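TodX (Pseudomonas putida, PDB 3BS0) transports toluene, and probably other aromatic hydrocarbons, across the bacterial outer membrane as a beta-barrel channel of the FadL family. Local coordinates at residues S20-Y24 / T36-P41; D42-L48 / Q83-Q89. All blocks are in the same frame, centred on the assembly; numbering follows the deposited sequence.

Interaction 1. Residues S20-Y24 / T36-P41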
loop_
_atom_site.group_PDB
_atom_site.type_symbol
_atom_site.label_atom_id
_atom_site.label_comp_id
_atom_site.label_asym_id
_atom_site.label_seq_id
_atom_site.Cartn_x
_atom_site.Cartn_y
_atom_site.Cartn_z
ATOM N N SER A 20 12.732 -9.263 -6.309
ATOM C CA SER A 20 13.727 -8.190 -6.212
ATOM C C SER A 20 14.959 -8.479 -5.352
ATOM O O SER A 20 15.816 -7.618 -5.199
ATOM C CB SER A 20 13.073 -6.933 -5.637
ATOM O OG SER A 20 13.077 -6.962 -4.207
ATOM N N SER A 21 15.059 -9.670 -4.785
ATOM C CA SER A 21 16.184 -9.978 -3.906
ATOM C C SER A 21 17.595 -9.836 -4.473
ATOM O O SER A 21 18.531 -9.541 -3.728
ATOM C CB SER A 21 16.031 -11.393 -3.335
ATOM O OG SER A 21 16.036 -12.350 -4.374
ATOM N N SER A 22 17.776 -10.024 -5.775
ATOM C CA SER A 22 19.138 -9.934 -6.272
ATOM C C SER A 22 19.405 -9.706 -7.753
ATOM O O SER A 22 20.245 -10.392 -8.339
ATOM C CB SER A 22 19.882 -11.178 -5.820
ATOM O OG SER A 22 19.039 -12.314 -5.972
ATOM N N TYR A 23 18.711 -8.743 -8.355
ATOM C CA TYR A 23 18.940 -8.415 -9.758
ATOM C C TYR A 23 18.583 -6.946 -9.991
ATOM O O TYR A 23 17.703 -6.416 -9.312
ATOM C CB TYR A 23 18.134 -9.353 -10.665
ATOM C CG TYR A 23 16.644 -9.132 -10.713
ATOM C CD1 TYR A 23 16.083 -8.304 -11.679
ATOM C CD2 TYR A 23 15.784 -9.799 -9.830
ATOM C CE1 TYR A 23 14.697 -8.145 -11.778
ATOM C CE2 TYR A 23 14.399 -9.648 -9.912
ATOM C CZ TYR A 23 13.860 -8.818 -10.891
ATOM O OH TYR A 23 12.498 -8.632 -10.987
ATOM N N TYR A 24 19.261 -6.279 -10.926
ATOM C CA TYR A 24 18.963 -4.868 -11.162
ATOM C C TYR A 24 17.469 -4.587 -11.259
ATOM O O TYR A 24 16.778 -5.040 -12.173
ATOM C CB TYR A 24 19.658 -4.305 -12.405
ATOM C CG TYR A 24 19.680 -2.784 -12.362
ATOM C CD1 TYR A 24 20.112 -2.113 -11.205
ATOM C CD2 TYR A 24 19.224 -2.012 -13.431
ATOM C CE1 TYR A 24 20.076 -0.721 -11.114
ATOM C CE2 TYR A 24 19.194 -0.609 -13.345
ATOM C CZ TYR A 24 19.616 0.020 -12.179
ATOM O OH TYR A 24 19.553 1.389 -12.040
ATOM N N THR A 36 21.249 -4.254 -4.616
ATOM C CA THR A 36 21.185 -4.553 -6.038
ATOM C C THR A 36 21.578 -3.348 -6.883
ATOM O O THR A 36 21.738 -3.475 -8.093
ATOM C CB THR A 36 19.774 -4.994 -6.494
ATOM O OG1 THR A 36 18.794 -4.110 -5.931
ATOM C CG2 THR A 36 19.490 -6.435 -6.099
ATOM N N LEU A 37 21.735 -2.185 -6.259
ATOM C CA LEU A 37 22.083 -0.999 -7.021
ATOM C C LEU A 37 23.484 -1.108 -7.613
ATOM O O LEU A 37 23.835 -0.379 -8.551
ATOM C CB LEU A 37 21.981 0.261 -6.152
ATOM C CG LEU A 37 20.582 0.681 -5.693
ATOM C CD1 LEU A 37 20.724 1.899 -4.798
ATOM C CD2 LEU A 37 19.669 0.978 -6.893
ATOM N N SER A 38 24.285 -2.023 -7.076
ATOM C CA SER A 38 25.639 -2.191 -7.583
ATOM C C SER A 38 25.637 -2.911 -8.923
ATOM O O SER A 38 26.668 -2.990 -9.597
ATOM C CB SER A 38 26.509 -2.930 -6.571
ATOM O OG SER A 38 27.014 -2.035 -5.601
ATOM N N PHE A 39 24.472 -3.416 -9.317
ATOM C CA PHE A 39 24.339 -4.094 -10.600
ATOM C C PHE A 39 23.923 -3.053 -11.635
ATOM O O PHE A 39 23.569 -3.382 -12.767
ATOM C CB PHE A 39 23.258 -5.181 -10.561
ATOM C CG PHE A 39 23.427 -6.193 -9.465
ATOM C CD1 PHE A 39 24.630 -6.328 -8.784
ATOM C CD2 PHE A 39 22.366 -7.012 -9.107
ATOM C CE1 PHE A 39 24.763 -7.265 -7.753
ATOM C CE2 PHE A 39 22.493 -7.944 -8.085
ATOM C CZ PHE A 39 23.690 -8.070 -7.406
ATOM N N ALA A 40 23.943 -1.790 -11.245
ATOM C CA ALA A 40 23.540 -0.744 -12.171
ATOM C C ALA A 40 24.627 -0.418 -13.193
ATOM O O ALA A 40 25.825 -0.510 -12.901
ATOM C CB ALA A 40 23.162 0.515 -11.405
ATOM N N PRO A 41 24.213 -0.031 -14.411
ATOM C CA PRO A 41 25.188 0.307 -15.444
ATOM C C PRO A 41 26.010 1.512 -15.003
ATOM O O PRO A 41 25.518 2.384 -14.280
ATOM C CB PRO A 41 24.318 0.588 -16.665
ATOM C CG PRO A 41 23.030 1.051 -16.074
ATOM C CD PRO A 41 22.839 0.125 -14.913
#
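Both segments belong to the N-terminal part of the chain, which in the FadL family folds into a hatch that plugs the barrel lumen. They meet by packing. No hydrogen bond crosses between them. T36 opens the second segment, with its CB directed toward the first. Its methyl CG2 fits against the bend of S22-Y23, 3.5 Å from S22 CA and 3.3 Å from Y23 N. Its OG1 is already hydrogen-bonded to N33 O. The chain then runs through the end of a 3-10 helix. F39 N bonds T36 O at 3.0 Å and A40 N bonds L37 O at 3.0 Å. This tight turn brings F39 round to the same side as T36. The F39 ring presents its edge to the first segment: CE2 is 3.3 Å from S22 O and CD2 is 3.7 Å from Y24 N. Beyond it, A40 and P41 lie over one face of the Y24 ring. A40 CA makes a CH-pi contact, 3.9 Å from the Y24 ring centroid and 24° off the normal. P41 covers part of the same face with its CD methylene, 4.0 Å from Y24 CE2.

Interaction 2. Residues D42-L48 / Q83-Q89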
loop_
_atom_site.group_PDB
_atom_site.type_symbol
_atom_site.label_atom_id
_atom_site.label_comp_id
_atom_site.label_asym_id
_atom_site.label_seq_id
_atom_site.Cartn_x
_atom_site.Cartn_y
_atom_site.Cartn_z
ATOM N N ASP A 42 27.272 1.524 -15.419
ATOM C CA ASP A 42 28.206 2.590 -15.103
ATOM C C ASP A 42 27.541 3.940 -15.233
ATOM O O ASP A 42 26.800 4.173 -16.176
ATOM C CB ASP A 42 29.384 2.522 -16.058
ATOM C CG ASP A 42 30.668 2.199 -15.364
ATOM O OD1 ASP A 42 31.426 3.148 -15.052
ATOM O OD2 ASP A 42 30.913 0.998 -15.119
ATOM N N GLY A 43 27.807 4.828 -14.285
ATOM C CA GLY A 43 27.205 6.141 -14.352
ATOM C C GLY A 43 26.210 6.478 -13.261
ATOM O O GLY A 43 26.178 5.860 -12.201
ATOM N N ASN A 44 25.393 7.486 -13.535
ATOM C CA ASN A 44 24.387 7.944 -12.595
ATOM C C ASN A 44 23.034 7.687 -13.225
ATOM O O ASN A 44 22.882 7.812 -14.438
ATOM C CB ASN A 44 24.599 9.430 -12.316
ATOM C CG ASN A 44 26.000 9.726 -11.811
ATOM O OD1 ASN A 44 26.562 10.783 -12.098
ATOM N ND2 ASN A 44 26.572 8.793 -11.049
ATOM N N GLN A 45 22.049 7.320 -12.411
ATOM C CA GLN A 45 20.739 7.002 -12.954
ATOM C C GLN A 45 19.616 7.890 -12.483
ATOM O O GLN A 45 19.295 7.920 -11.310
ATOM C CB GLN A 45 20.371 5.549 -12.636
ATOM C CG GLN A 45 21.219 4.452 -13.311
ATOM C CD GLN A 45 22.567 4.216 -12.647
ATOM O OE1 GLN A 45 22.687 4.243 -11.425
ATOM N NE2 GLN A 45 23.591 3.968 -13.459
ATOM N N PHE A 46 19.004 8.618 -13.401
ATOM C CA PHE A 46 17.880 9.458 -13.035
ATOM C C PHE A 46 16.609 8.677 -13.378
ATOM O O PHE A 46 16.492 8.163 -14.496
ATOM C CB PHE A 46 17.897 10.776 -13.813
ATOM C CG PHE A 46 16.649 11.573 -13.629
ATOM C CD1 PHE A 46 16.476 12.362 -12.502
ATOM C CD2 PHE A 46 15.601 11.455 -14.529
ATOM C CE1 PHE A 46 15.282 13.017 -12.267
ATOM C CE2 PHE A 46 14.405 12.107 -14.302
ATOM C CZ PHE A 46 14.247 12.890 -13.163
ATOM N N GLU A 47 15.665 8.578 -12.441
ATOM C CA GLU A 47 14.427 7.833 -12.718
ATOM C C GLU A 47 13.127 8.576 -12.440
ATOM O O GLU A 47 12.960 9.205 -11.396
ATOM C CB GLU A 47 14.415 6.489 -11.975
ATOM C CG GLU A 47 14.899 5.308 -12.827
ATOM C CD GLU A 47 14.716 3.953 -12.135
ATOM O OE1 GLU A 47 13.577 3.641 -11.723
ATOM O OE2 GLU A 47 15.709 3.200 -12.013
ATOM N N LEU A 48 12.206 8.480 -13.398
ATOM C CA LEU A 48 10.909 9.140 -13.335
ATOM C C LEU A 48 9.774 8.206 -13.695
ATOM O O LEU A 48 9.769 7.616 -14.779
ATOM C CB LEU A 48 10.894 10.336 -14.285
ATOM C CG LEU A 48 11.011 11.667 -13.551
ATOM C CD1 LEU A 48 11.303 12.775 -14.538
ATOM C CD2 LEU A 48 9.700 11.935 -12.799
ATOM N N GLN A 83 7.072 9.153 -9.116
ATOM C CA GLN A 83 8.245 8.532 -8.526
ATOM C C GLN A 83 9.491 9.138 -9.147
ATOM O O GLN A 83 9.765 8.972 -10.337
ATOM C CB GLN A 83 8.196 7.016 -8.713
ATOM C CG GLN A 83 6.755 6.483 -8.796
ATOM C CD GLN A 83 6.569 5.112 -8.171
ATOM O OE1 GLN A 83 7.254 4.148 -8.534
ATOM N NE2 GLN A 83 5.630 5.015 -7.226
ATOM N N LEU A 84 10.210 9.891 -8.317
ATOM C CA LEU A 84 11.448 10.554 -8.699
ATOM C C LEU A 84 12.602 9.986 -7.879
ATOM O O LEU A 84 12.459 9.711 -6.693
ATOM C CB LEU A 84 11.338 12.046 -8.432
ATOM C CG LEU A 84 10.888 12.917 -9.587
ATOM C CD1 LEU A 84 10.277 14.195 -9.039
ATOM C CD2 LEU A 84 12.075 13.211 -10.488
ATOM N N SER A 85 13.749 9.804 -8.516
ATOM C CA SER A 85 14.905 9.276 -7.804
ATOM C C SER A 85 16.161 9.369 -8.636
ATOM O O SER A 85 16.121 9.325 -9.878
ATOM C CB SER A 85 14.672 7.820 -7.382
ATOM O OG SER A 85 14.616 6.950 -8.497
ATOM N N TYR A 86 17.276 9.503 -7.933
ATOM C CA TYR A 86 18.576 9.611 -8.568
ATOM C C TYR A 86 19.596 8.759 -7.819
ATOM O O TYR A 86 19.659 8.778 -6.589
ATOM C CB TYR A 86 19.018 11.076 -8.564
ATOM C CG TYR A 86 20.285 11.353 -9.324
ATOM C CD1 TYR A 86 20.296 11.376 -10.713
ATOM C CD2 TYR A 86 21.476 11.615 -8.649
ATOM C CE1 TYR A 86 21.465 11.662 -11.417
ATOM C CE2 TYR A 86 22.653 11.901 -9.336
ATOM C CZ TYR A 86 22.646 11.929 -10.717
ATOM O OH TYR A 86 23.810 12.244 -11.398
ATOM N N VAL A 87 20.386 8.008 -8.572
ATOM C CA VAL A 87 21.421 7.168 -8.002
ATOM C C VAL A 87 22.761 7.566 -8.604
ATOM O O VAL A 87 22.907 7.662 -9.822
ATOM C CB VAL A 87 21.140 5.693 -8.283
ATOM C CG1 VAL A 87 22.372 4.856 -7.935
ATOM C CG2 VAL A 87 19.936 5.238 -7.464
ATOM N N ALA A 88 23.745 7.789 -7.740
ATOM C CA ALA A 88 25.080 8.210 -8.179
ATOM C C ALA A 88 26.168 7.192 -7.874
ATOM O O ALA A 88 26.165 6.557 -6.815
ATOM C CB ALA A 88 25.430 9.551 -7.528
ATOM N N GLN A 89 27.106 7.044 -8.804
ATOM C CA GLN A 89 28.215 6.102 -8.630
ATOM C C GLN A 89 29.533 6.778 -8.278
ATOM O O GLN A 89 30.072 7.539 -9.064
ATOM C CB GLN A 89 28.425 5.272 -9.895
ATOM C CG GLN A 89 29.701 4.441 -9.872
ATOM C CD GLN A 89 29.865 3.564 -11.106
ATOM O OE1 GLN A 89 29.931 4.057 -12.234
ATOM N NE2 GLN A 89 29.923 2.256 -10.897
#
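F46, L48, L84 and Y86 form an apolar patch on one face of the contact. F46 CZ lies 3.5 Å from L84 CD2, and L48 CD2 lies 3.6 Å from L84 CD2. Y86 closes the row, its CD1 being 4.0 Å from F46 CB. The axes of the antiparallel strand segments 44-48 and 83-89 approach to 4.7 Å, and their N-to-C directions differ by 177°. Two hydrogen-bonded pairs join them. Q45 N to V87 O is 2.7 Å and V87 N to Q45 O is 2.9 Å. E47 N to S85 O is 2.7 Å and S85 N to E47 O is 3.0 Å. This is part of the transmembrane beta barrel. Strand 44-60 also pairs with the C-terminal strand 417-433, so the barrel closes here. The other face carries Q45, E47, S85 and V87 and looks into the lumen. There E47 OE2 and S85 OG are hydrogen-bonded to N27. At the end of the strand pair, N44 CB touches Y86 OH at 3.1 Å. G43 has backbone angles at which a CB would collide with the preceding carbonyl oxygen. Past the last backbone pair, Q89 reaches back with its side chain, and G43 N donates to Q89 OE1 at 3.1 Å.

How the interactions relate
From the N terminus, the chain passes helix 11-15 and reaches interaction 1. This contact closes a short loop of 11 residues, 25-35, without helix or strand. P41 then leads directly into D42, where interaction 2 begins. Interaction 2 closes the longer excursion 49-82 by pairing strand 44-60 with strand 80-90. The two contacts follow in series and neither nest nor cross. Their centres are about 13 Å apart, and they touch where Q45 packs inward: Y24 OH is 3.7 Å from Q45 CG, and A40 CB is 3.8 Å from Q45 OE1. N27, inside the first loop, hydrogen-bonds to both strands. The N-terminal plug is thus joined to the inner barrel wall.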